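Local coordinates for ferrous iron uptake transporter protein B (Streptococcus thermophilus, PDB 3TAH) that binds guanine nucleotides with its cytosolic G-protein domain and probably drives ferrous iron uptake across the membrane with GTP, at residues A[3-8]-A[50-55]; A[79-84]-A[106-111]; A[175-180]-A[235-240]; A[184-189]-A[200-205]. The protein carries 1 engineered substitution. All blocks are in the same frame, centred on the assembly; numbering follows the deposited sequence.

Contact 1 (A[3-8]-A[50-55])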
# COMPACT_ATOMS: atom_id res chain seq x y z
N MET A 3 -6.25 -17.34 -12.43
CA MET A 3 -6.94 -16.09 -12.18
C MET A 3 -5.93 -14.98 -11.84
O MET A 3 -4.98 -15.23 -11.09
CB MET A 3 -7.90 -16.27 -11.00
CG MET A 3 -8.94 -15.17 -10.82
SD MET A 3 -10.49 -15.52 -11.69
CE MET A 3 -11.19 -16.82 -10.66
N THR A 4 -6.12 -13.76 -12.36
CA THR A 4 -5.34 -12.61 -11.88
C THR A 4 -6.07 -12.08 -10.64
O THR A 4 -7.23 -11.70 -10.72
CB THR A 4 -5.13 -11.52 -12.94
OG1 THR A 4 -4.38 -12.06 -14.02
CG2 THR A 4 -4.32 -10.36 -12.38
N GLU A 5 -5.40 -12.08 -9.49
CA GLU A 5 -5.99 -11.66 -8.23
C GLU A 5 -5.57 -10.22 -7.96
O GLU A 5 -4.38 -9.95 -7.80
CB GLU A 5 -5.49 -12.54 -7.10
CG GLU A 5 -6.33 -12.47 -5.86
CD GLU A 5 -7.67 -13.18 -6.02
OE1 GLU A 5 -8.55 -12.96 -5.17
OE2 GLU A 5 -7.83 -13.95 -6.99
N ILE A 6 -6.56 -9.34 -7.89
CA ILE A 6 -6.35 -7.92 -7.70
C ILE A 6 -6.88 -7.53 -6.32
O ILE A 6 -8.08 -7.59 -6.09
CB ILE A 6 -7.05 -7.09 -8.80
CG1 ILE A 6 -6.55 -7.50 -10.19
CG2 ILE A 6 -6.83 -5.60 -8.54
CD1 ILE A 6 -7.20 -6.79 -11.36
N ALA A 7 -5.98 -7.13 -5.43
CA ALA A 7 -6.36 -6.69 -4.09
C ALA A 7 -6.82 -5.23 -4.12
O ALA A 7 -6.04 -4.35 -4.46
CB ALA A 7 -5.19 -6.85 -3.09
N LEU A 8 -8.08 -4.98 -3.77
CA LEU A 8 -8.66 -3.63 -3.73
C LEU A 8 -8.57 -3.09 -2.30
O LEU A 8 -9.10 -3.70 -1.37
CB LEU A 8 -10.11 -3.69 -4.19
CG LEU A 8 -10.86 -2.38 -4.41
CD1 LEU A 8 -10.33 -1.70 -5.65
CD2 LEU A 8 -12.36 -2.61 -4.52
N ASP A 50 -11.89 -13.57 -15.88
CA ASP A 50 -10.53 -14.02 -15.53
C ASP A 50 -9.85 -13.18 -14.42
O ASP A 50 -8.80 -13.57 -13.93
CB ASP A 50 -9.62 -14.02 -16.76
CG ASP A 50 -9.94 -15.15 -17.73
OD1 ASP A 50 -10.34 -16.23 -17.26
OD2 ASP A 50 -9.76 -14.96 -18.95
N LEU A 51 -10.43 -12.03 -14.06
CA LEU A 51 -9.90 -11.17 -13.01
C LEU A 51 -10.76 -11.28 -11.76
O LEU A 51 -11.99 -11.14 -11.82
CB LEU A 51 -9.89 -9.71 -13.47
CG LEU A 51 -9.26 -9.36 -14.82
CD1 LEU A 51 -9.36 -7.85 -15.03
CD2 LEU A 51 -7.83 -9.83 -14.94
N GLU A 52 -10.12 -11.53 -10.61
CA GLU A 52 -10.85 -11.55 -9.35
C GLU A 52 -10.43 -10.38 -8.47
O GLU A 52 -9.23 -10.12 -8.31
CB GLU A 52 -10.61 -12.85 -8.60
CG GLU A 52 -11.41 -12.97 -7.32
CD GLU A 52 -11.42 -14.39 -6.78
OE1 GLU A 52 -12.51 -14.97 -6.59
OE2 GLU A 52 -10.33 -14.94 -6.56
N ILE A 53 -11.41 -9.68 -7.90
CA ILE A 53 -11.16 -8.59 -6.98
C ILE A 53 -11.29 -9.14 -5.57
O ILE A 53 -12.34 -9.66 -5.17
CB ILE A 53 -12.17 -7.43 -7.18
CG1 ILE A 53 -12.20 -6.99 -8.65
CG2 ILE A 53 -11.86 -6.28 -6.26
CD1 ILE A 53 -10.87 -6.61 -9.24
N GLN A 54 -10.19 -9.06 -4.82
CA GLN A 54 -10.22 -9.37 -3.41
C GLN A 54 -10.39 -8.04 -2.70
O GLN A 54 -9.44 -7.24 -2.65
CB GLN A 54 -8.91 -10.05 -2.95
CG GLN A 54 -8.88 -10.38 -1.46
CD GLN A 54 -9.99 -11.31 -1.06
OE1 GLN A 54 -9.99 -12.46 -1.46
NE2 GLN A 54 -10.95 -10.82 -0.27
N ASP A 55 -11.59 -7.79 -2.17
CA ASP A 55 -11.78 -6.61 -1.35
C ASP A 55 -10.97 -6.81 -0.07
O ASP A 55 -10.80 -7.95 0.41
CB ASP A 55 -13.26 -6.36 -1.05
CG ASP A 55 -13.51 -4.98 -0.46
OD1 ASP A 55 -12.95 -3.99 -0.97
OD2 ASP A 55 -14.29 -4.89 0.51
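Ile6 and Ile53 lie level with each other on adjacent parallel strands, 4-8 and 51-55, within the mixed sheet of a P-loop G domain. Five backbone hydrogen bonds stitch the pair, starting with Thr4 N to Asp50 O and finishing with Leu8 N to Gln54 O; Ile6 N to Glu52 O measures 2.8 Å. On the face bearing Thr4, Ile6, Leu8, Leu51 and Ile53, the isoleucines and leucines supply the bumps, and beta-branched isoleucine suits an extended strand. Ile53 folds back at chi2 (-55°), and its CD1 comes to rest 3.9 Å from Ile6 CB. Its other branch, CG2, presses 3.7 Å from Leu8 CB. Leu51 CD2 fills the step beside Thr4, meeting Thr4 CB at 3.8 Å. Asp55 shares this face, with OD1 3.9 Å from Leu8 CD2, but the main partner of its carboxylate is Lys16 of the P-loop; in another structure of this protein Asp55 binds magnesium.

The reverse face is more polar. Ala7 is a low spot there, and its small methyl meets Tyr75 and Leu76 of helix 67-77. Glu5 and Glu52 run side by side with carboxylate planes 76° apart, and Glu5 OE2 is 2.7 Å from Glu52 OE2. Just before the strand, the flexible Met3 crosses Glu52 at about a right angle, its CG 3.6 Å from Glu52 CB. Gln54 bends back on its own strand: its NE2 donates to Asp55 O at 3.0 Å, almost straight (173°) and on an in-plane lone pair.

Contact 2 (A[79-84]-A[106-111])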
# COMPACT_ATOMS: atom_id res chain seq x y z
N GLN A 79 1.69 -12.99 -0.56
CA GLN A 79 2.04 -13.08 -1.96
C GLN A 79 0.97 -13.84 -2.80
O GLN A 79 1.31 -14.46 -3.79
CB GLN A 79 3.45 -13.67 -2.15
CG GLN A 79 4.52 -13.10 -1.18
CD GLN A 79 5.95 -13.41 -1.61
OE1 GLN A 79 6.71 -14.08 -0.88
NE2 GLN A 79 6.32 -12.94 -2.79
N ARG A 80 -0.30 -13.78 -2.39
CA ARG A 80 -1.41 -14.35 -3.16
C ARG A 80 -1.98 -13.33 -4.16
O ARG A 80 -2.57 -13.72 -5.17
CB ARG A 80 -2.54 -14.82 -2.25
N ALA A 81 -1.83 -12.04 -3.88
CA ALA A 81 -2.26 -11.00 -4.81
C ALA A 81 -1.24 -10.76 -5.92
O ALA A 81 -0.04 -10.65 -5.66
CB ALA A 81 -2.52 -9.70 -4.05
N ASP A 82 -1.72 -10.67 -7.16
CA ASP A 82 -0.89 -10.33 -8.30
C ASP A 82 -0.68 -8.83 -8.40
O ASP A 82 0.36 -8.40 -8.84
CB ASP A 82 -1.53 -10.84 -9.59
CG ASP A 82 -1.65 -12.36 -9.60
OD1 ASP A 82 -0.60 -13.03 -9.65
OD2 ASP A 82 -2.77 -12.88 -9.55
N SER A 83 -1.69 -8.06 -7.99
CA SER A 83 -1.73 -6.60 -8.12
C SER A 83 -2.44 -5.99 -6.93
O SER A 83 -3.31 -6.63 -6.34
CB SER A 83 -2.51 -6.24 -9.40
OG SER A 83 -3.19 -4.99 -9.29
N ILE A 84 -2.06 -4.77 -6.55
CA ILE A 84 -2.83 -3.98 -5.59
C ILE A 84 -3.49 -2.85 -6.38
O ILE A 84 -2.79 -2.12 -7.07
CB ILE A 84 -1.96 -3.36 -4.49
CG1 ILE A 84 -1.39 -4.43 -3.57
CG2 ILE A 84 -2.77 -2.38 -3.63
CD1 ILE A 84 -0.39 -3.87 -2.55
N THR A 106 5.17 -3.30 0.15
CA THR A 106 4.88 -4.74 0.18
C THR A 106 5.53 -5.50 -0.99
O THR A 106 5.71 -6.73 -0.93
CB THR A 106 3.36 -5.05 0.15
OG1 THR A 106 2.83 -4.70 -1.13
CG2 THR A 106 2.61 -4.32 1.29
N GLY A 107 5.86 -4.78 -2.06
CA GLY A 107 6.42 -5.37 -3.26
C GLY A 107 5.41 -5.94 -4.24
O GLY A 107 5.84 -6.49 -5.25
N ILE A 108 4.11 -5.84 -3.96
CA ILE A 108 3.09 -6.21 -4.93
C ILE A 108 2.75 -4.93 -5.69
O ILE A 108 2.28 -3.97 -5.07
CB ILE A 108 1.83 -6.72 -4.28
CG1 ILE A 108 2.13 -7.96 -3.44
CG2 ILE A 108 0.80 -7.06 -5.35
CD1 ILE A 108 0.93 -8.50 -2.75
N PRO A 109 2.98 -4.89 -7.02
CA PRO A 109 2.81 -3.63 -7.77
C PRO A 109 1.47 -2.95 -7.57
O PRO A 109 0.43 -3.62 -7.64
CB PRO A 109 2.99 -4.07 -9.23
CG PRO A 109 3.96 -5.16 -9.10
CD PRO A 109 3.50 -5.95 -7.92
N VAL A 110 1.53 -1.66 -7.30
CA VAL A 110 0.36 -0.83 -7.01
C VAL A 110 -0.08 -0.07 -8.25
O VAL A 110 0.76 0.44 -8.99
CB VAL A 110 0.69 0.16 -5.86
CG1 VAL A 110 -0.38 1.22 -5.72
CG2 VAL A 110 0.90 -0.63 -4.56
N THR A 111 -1.41 -0.02 -8.47
CA THR A 111 -2.06 0.82 -9.47
C THR A 111 -3.08 1.66 -8.67
O THR A 111 -3.80 1.12 -7.84
CB THR A 111 -2.78 0.00 -10.54
OG1 THR A 111 -1.81 -0.72 -11.33
CG2 THR A 111 -3.63 0.90 -11.45
O HOH W 1 -1.11 -3.05 -9.93
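Ile84 and Ile108 cross at about a right angle, and this pair forms the apolar centre of the contact. Ile108 has two conformers; in the one described, CG2 is anti to the backbone N and lies 3.9 Å from Ile84 CG1. CD1 of Ile108 lies 3.9 Å from Ala81 CB; the bare methyl of alanine suits a spot where a larger neighbour comes in. Val110, level with Ile84 on the adjoining parallel strand, meets it at a slant, Val110 CG2 standing 4.0 Å from Ile84 CB. Ile84 CD1 packs against Ile108 and Val110 and also comes to 3.6 Å from Thr106 OG1. That hydroxyl is held by Leu103 O and weakly accepts from Ile108 N. Gly107 has positive phi (84°) just after the helix, and without a CB it escapes a clash with the carbonyl oxygen of Thr106.

Two backbone bonds fix the strands in parallel: Ile84 N to Pro109 O at 3.0 Å, nearly straight at 178°, and Thr111 N to Ile84 O at 2.9 Å. Proline suits its place because only its carbonyl is used in this pairing. One water bonds to Ser83 OG, Thr111 OG1 and Pro109 O, the last at 2.8 Å, bridging the small hydroxyl residues of the two strands.

The contact joins the strands of a beta-alpha-beta crossover, 83-89 and 110-115, connected by helix 93-105. Leu76 of helix 67-77 and Ile9 of strand 4-10 pack on Ile84, while helix 151-159 packs on Thr111.

Contact 3 (A[175-180]-A[235-240])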
# COMPACT_ATOMS: atom_id res chain seq x y z
N ASP A 175 14.77 10.07 3.50
CA ASP A 175 16.03 10.74 3.85
C ASP A 175 17.20 9.77 3.86
O ASP A 175 17.05 8.62 4.31
CB ASP A 175 15.95 11.40 5.22
CG ASP A 175 17.19 12.22 5.51
OD1 ASP A 175 18.04 11.76 6.29
OD2 ASP A 175 17.31 13.30 4.90
N ASP A 176 18.36 10.22 3.38
CA ASP A 176 19.60 9.39 3.45
C ASP A 176 19.85 8.70 4.78
O ASP A 176 20.36 7.56 4.79
CB ASP A 176 20.85 10.23 3.14
CG ASP A 176 20.97 10.60 1.69
OD1 ASP A 176 20.29 9.98 0.84
OD2 ASP A 176 21.77 11.50 1.38
N ARG A 177 19.52 9.36 5.88
CA ARG A 177 19.76 8.79 7.22
C ARG A 177 18.82 7.63 7.52
O ARG A 177 19.22 6.67 8.18
CB ARG A 177 19.61 9.84 8.31
CG ARG A 177 20.68 10.93 8.31
CD ARG A 177 20.23 12.06 9.22
NE ARG A 177 19.09 12.78 8.66
CZ ARG A 177 18.40 13.73 9.30
NH1 ARG A 177 18.71 14.11 10.53
NH2 ARG A 177 17.38 14.31 8.68
N LEU A 178 17.58 7.71 7.04
CA LEU A 178 16.67 6.58 7.20
C LEU A 178 17.04 5.46 6.24
O LEU A 178 16.98 4.30 6.62
CB LEU A 178 15.20 6.98 7.03
CG LEU A 178 14.19 5.83 7.22
CD1 LEU A 178 14.39 5.10 8.56
CD2 LEU A 178 12.77 6.36 7.12
N GLU A 179 17.40 5.80 5.00
CA GLU A 179 17.85 4.80 4.01
C GLU A 179 19.07 4.01 4.49
O GLU A 179 19.15 2.80 4.25
CB GLU A 179 18.11 5.45 2.65
CG GLU A 179 16.85 5.99 1.97
CD GLU A 179 15.84 4.93 1.66
OE1 GLU A 179 16.23 3.76 1.42
OE2 GLU A 179 14.63 5.24 1.67
N ALA A 180 20.00 4.67 5.19
CA ALA A 180 21.16 4.00 5.78
C ALA A 180 20.70 2.95 6.79
O ALA A 180 21.19 1.81 6.79
CB ALA A 180 22.11 5.03 6.45
N GLU A 235 19.18 8.75 17.69
CA GLU A 235 20.09 9.77 18.22
C GLU A 235 20.36 10.88 17.22
O GLU A 235 20.34 12.06 17.59
CB GLU A 235 21.40 9.14 18.69
CG GLU A 235 21.21 8.34 19.96
CD GLU A 235 22.46 7.61 20.44
OE1 GLU A 235 23.55 7.82 19.87
OE2 GLU A 235 22.33 6.82 21.41
N ILE A 236 20.58 10.51 15.95
CA ILE A 236 20.90 11.51 14.93
C ILE A 236 19.66 12.28 14.46
O ILE A 236 19.80 13.41 14.01
CB ILE A 236 21.74 10.94 13.74
CG1 ILE A 236 20.95 9.99 12.82
CG2 ILE A 236 23.01 10.26 14.29
CD1 ILE A 236 21.82 9.41 11.66
N PHE A 237 18.47 11.69 14.55
CA PHE A 237 17.23 12.47 14.31
C PHE A 237 16.69 13.22 15.55
O PHE A 237 15.86 14.13 15.39
CB PHE A 237 16.10 11.57 13.80
CG PHE A 237 16.16 11.21 12.34
CD1 PHE A 237 15.51 12.00 11.39
CD2 PHE A 237 16.82 10.07 11.91
CE1 PHE A 237 15.53 11.67 10.05
CE2 PHE A 237 16.85 9.73 10.56
CZ PHE A 237 16.20 10.53 9.63
N THR A 238 17.18 12.86 16.75
CA THR A 238 16.60 13.25 18.05
C THR A 238 15.08 13.07 18.07
O THR A 238 14.33 13.94 18.50
CB THR A 238 17.02 14.68 18.56
OG1 THR A 238 16.60 15.69 17.64
CG2 THR A 238 18.52 14.76 18.75
N GLU A 239 14.65 11.91 17.58
CA GLU A 239 13.24 11.58 17.46
C GLU A 239 13.12 10.06 17.63
O GLU A 239 14.08 9.34 17.34
CB GLU A 239 12.78 12.02 16.07
CG GLU A 239 11.29 12.12 15.84
CD GLU A 239 10.70 13.51 16.14
OE1 GLU A 239 11.07 14.51 15.46
OE2 GLU A 239 9.85 13.60 17.04
N ASP A 240 11.98 9.58 18.10
CA ASP A 240 11.76 8.13 18.22
C ASP A 240 11.54 7.51 16.84
O ASP A 240 11.04 8.18 15.93
CB ASP A 240 10.57 7.81 19.14
CG ASP A 240 9.25 8.20 18.54
OD1 ASP A 240 8.89 9.38 18.65
OD2 ASP A 240 8.59 7.33 17.96
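Arg177 and Phe237 reach toward each other tip to tip and stack where helix 176-189 begins and helix 220-237 ends. The guanidinium lies nearly flat on the ring, the planes 21° apart, with Arg177 CZ 4.0 Å from the ring centroid and displaced toward the rim. This is a cation-pi contact; Arg177 NH2 comes to 3.5 Å from Phe237 CE1. Arginine fits because its flat cation can cover an aromatic face and still use its N-H groups in its own plane. The backbone N of Leu178 lies near the ring plane, at its edge.

Apolar contacts flank the stack. Arg177 CB packs 3.6 Å from Phe237 CE2. The aliphatic part of Arg177 and the side chain of Ile236 slide past each other in opposite directions, Ile236 CD1 lying 3.9 Å from Arg177 CG. Ile244 and Glu248 of helix 241-259 also touch Phe237.

The ionic part belongs to the first helix. Asp175 is its N-cap, and OD1 accepts from Arg177 N at 2.8 Å. The same oxygen forms a salt bridge with Arg177 NE, also at 2.8 Å, and the two donors approach from opposite faces of the carboxylate. The bend of Arg177 at chi3 (-69°) sets NE for that bond. Aspartate is short enough to cap the helix and hold the arginine with one atom.

Chemically, one carboxylate oxygen anchors the cation against the ring, so capping, salt bridge and stacking probably reinforce one another at this surface of the helical domain.

Contact 4 (A[184-189]-A[200-205])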
# COMPACT_ATOMS: atom_id res chain seq x y z
N GLN A 184 21.06 -1.23 6.42
CA GLN A 184 21.74 -2.04 7.46
C GLN A 184 20.82 -3.10 8.05
O GLN A 184 21.27 -4.22 8.35
CB GLN A 184 22.36 -1.14 8.52
CG GLN A 184 23.55 -0.38 7.94
CD GLN A 184 24.01 0.75 8.82
OE1 GLN A 184 23.90 0.67 10.02
NE2 GLN A 184 24.53 1.80 8.21
N ILE A 185 19.54 -2.78 8.21
CA ILE A 185 18.56 -3.77 8.67
C ILE A 185 18.40 -4.87 7.60
O ILE A 185 18.35 -6.06 7.94
CB ILE A 185 17.21 -3.14 9.08
CG1 ILE A 185 17.40 -2.31 10.35
CG2 ILE A 185 16.16 -4.22 9.31
CD1 ILE A 185 16.21 -1.41 10.67
N LEU A 186 18.35 -4.48 6.33
CA LEU A 186 18.33 -5.46 5.23
C LEU A 186 19.55 -6.39 5.27
O LEU A 186 19.40 -7.59 5.09
CB LEU A 186 18.23 -4.77 3.87
CG LEU A 186 16.87 -4.17 3.53
CD1 LEU A 186 16.99 -3.26 2.28
CD2 LEU A 186 15.81 -5.27 3.33
N GLU A 187 20.74 -5.83 5.52
CA GLU A 187 21.97 -6.65 5.66
C GLU A 187 21.82 -7.63 6.82
O GLU A 187 22.14 -8.80 6.67
CB GLU A 187 23.21 -5.80 5.94
CG GLU A 187 23.65 -4.87 4.83
CD GLU A 187 24.55 -3.72 5.31
OE1 GLU A 187 25.16 -3.81 6.41
OE2 GLU A 187 24.65 -2.70 4.59
N VAL A 188 21.33 -7.16 7.96
CA VAL A 188 21.14 -8.01 9.12
C VAL A 188 20.09 -9.11 8.85
O VAL A 188 20.24 -10.24 9.30
CB VAL A 188 20.71 -7.22 10.36
N LEU A 189 19.04 -8.76 8.11
CA LEU A 189 17.98 -9.72 7.78
C LEU A 189 18.44 -10.88 6.91
O LEU A 189 17.99 -12.02 7.09
CB LEU A 189 16.80 -9.00 7.10
CG LEU A 189 15.85 -8.31 8.08
CD1 LEU A 189 14.92 -7.38 7.33
CD2 LEU A 189 15.04 -9.33 8.87
N PHE A 200 9.55 -3.78 3.33
CA PHE A 200 8.40 -3.70 4.24
C PHE A 200 8.81 -4.18 5.63
O PHE A 200 8.52 -3.53 6.63
CB PHE A 200 7.23 -4.56 3.75
CG PHE A 200 6.06 -4.56 4.68
CD1 PHE A 200 5.06 -3.62 4.54
CD2 PHE A 200 5.97 -5.49 5.71
CE1 PHE A 200 3.99 -3.60 5.41
CE2 PHE A 200 4.89 -5.46 6.59
CZ PHE A 200 3.91 -4.51 6.42
N TYR A 201 9.46 -5.34 5.68
CA TYR A 201 9.89 -5.91 6.95
C TYR A 201 10.98 -5.06 7.60
O TYR A 201 10.95 -4.88 8.82
CB TYR A 201 10.38 -7.34 6.76
CG TYR A 201 9.27 -8.32 6.53
CD1 TYR A 201 8.41 -8.67 7.57
CD2 TYR A 201 9.08 -8.91 5.30
CE1 TYR A 201 7.38 -9.57 7.37
CE2 TYR A 201 8.06 -9.81 5.10
CZ TYR A 201 7.22 -10.14 6.14
OH TYR A 201 6.19 -11.04 5.93
N ALA A 202 11.92 -4.55 6.81
CA ALA A 202 13.00 -3.74 7.37
C ALA A 202 12.44 -2.47 8.05
O ALA A 202 12.86 -2.10 9.14
CB ALA A 202 14.03 -3.39 6.30
N ILE A 203 11.49 -1.81 7.40
CA ILE A 203 10.89 -0.59 7.94
C ILE A 203 10.08 -0.92 9.19
O ILE A 203 10.15 -0.18 10.18
CB ILE A 203 10.02 0.14 6.90
CG1 ILE A 203 10.90 0.70 5.79
CG2 ILE A 203 9.25 1.32 7.58
CD1 ILE A 203 10.15 1.14 4.57
N LYS A 204 9.31 -2.00 9.15
CA LYS A 204 8.56 -2.45 10.33
C LYS A 204 9.45 -2.76 11.52
O LYS A 204 9.12 -2.43 12.66
CB LYS A 204 7.71 -3.67 9.99
CG LYS A 204 6.51 -3.33 9.14
CD LYS A 204 5.36 -2.86 9.99
CE LYS A 204 4.28 -2.15 9.18
NZ LYS A 204 4.76 -0.82 8.72
N LEU A 205 10.59 -3.40 11.28
CA LEU A 205 11.53 -3.68 12.34
C LEU A 205 12.12 -2.40 12.92
O LEU A 205 12.28 -2.29 14.15
CB LEU A 205 12.66 -4.59 11.85
CG LEU A 205 12.20 -6.04 11.67
CD1 LEU A 205 13.19 -6.80 10.82
CD2 LEU A 205 11.98 -6.70 13.03
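Leu189 N donates to Ile185 O at 2.8 Å, an ordinary helical bond that spaces these two residues one turn apart, with both side chains directed at helix 200-205. There Ala202 presents only a methyl, and the larger residues close round it. Ile185 CG2, anti to the backbone N, bears on the backbone itself, 3.7 Å from Ala202 CA, while Ile185 CD1 reaches 3.7 Å from Ala202 O. Leu186 comes in beside it with CD2 at 3.9 Å from Ala202 CB. Leu189 CD1 stands a little farther off, 4.2 Å from the same CB.

The two segments belong to the cytosolic helical domain of FeoB, in which helix 176-189 and helix 198-206 are joined by a short connection. The axes of the segments 184-189 and 200-205 cross at 110°, 9.2 Å apart at closest. A crossing this steep gives a compact meeting point, where alanine suits the site because its small side chain lets Ile185 come close to the main chain.

One turn beyond Ala202, Leu205 meets Leu189 tip to tip. Its CD1 is 3.7 Å from Leu189 CD2 and touches the other methyl of that leucine as well; Ile185 CG2 lies farther from it. Leucine suits this end because its forked tip lets both methyls of Leu189 sit against the single CD1 of Leu205. Leu205 also packs on Val212 of helix 210-215 and Ile226 of helix 220-237.

How the contacts relate
From the N terminus, contact 1 comes first: its loop, holding helix 16-24 and the P-loop, closes when strand 51-55 returns beside strand 4-10. Contact 2 follows in series and closes the crossover through helix 93-105. These two contacts share the sheet, with Glu5 N reaching Asp82 OD2. Contact 3 then opens in the helical domain and closes a long loop between the start of helix 176-189 and the end of helix 220-237. Contact 4 is nested inside that loop and uses the later part of the same helix. No two contacts cross. Thr106 of contact 2 packs on Phe200 of contact 4, so the G domain and the helical domain meet there.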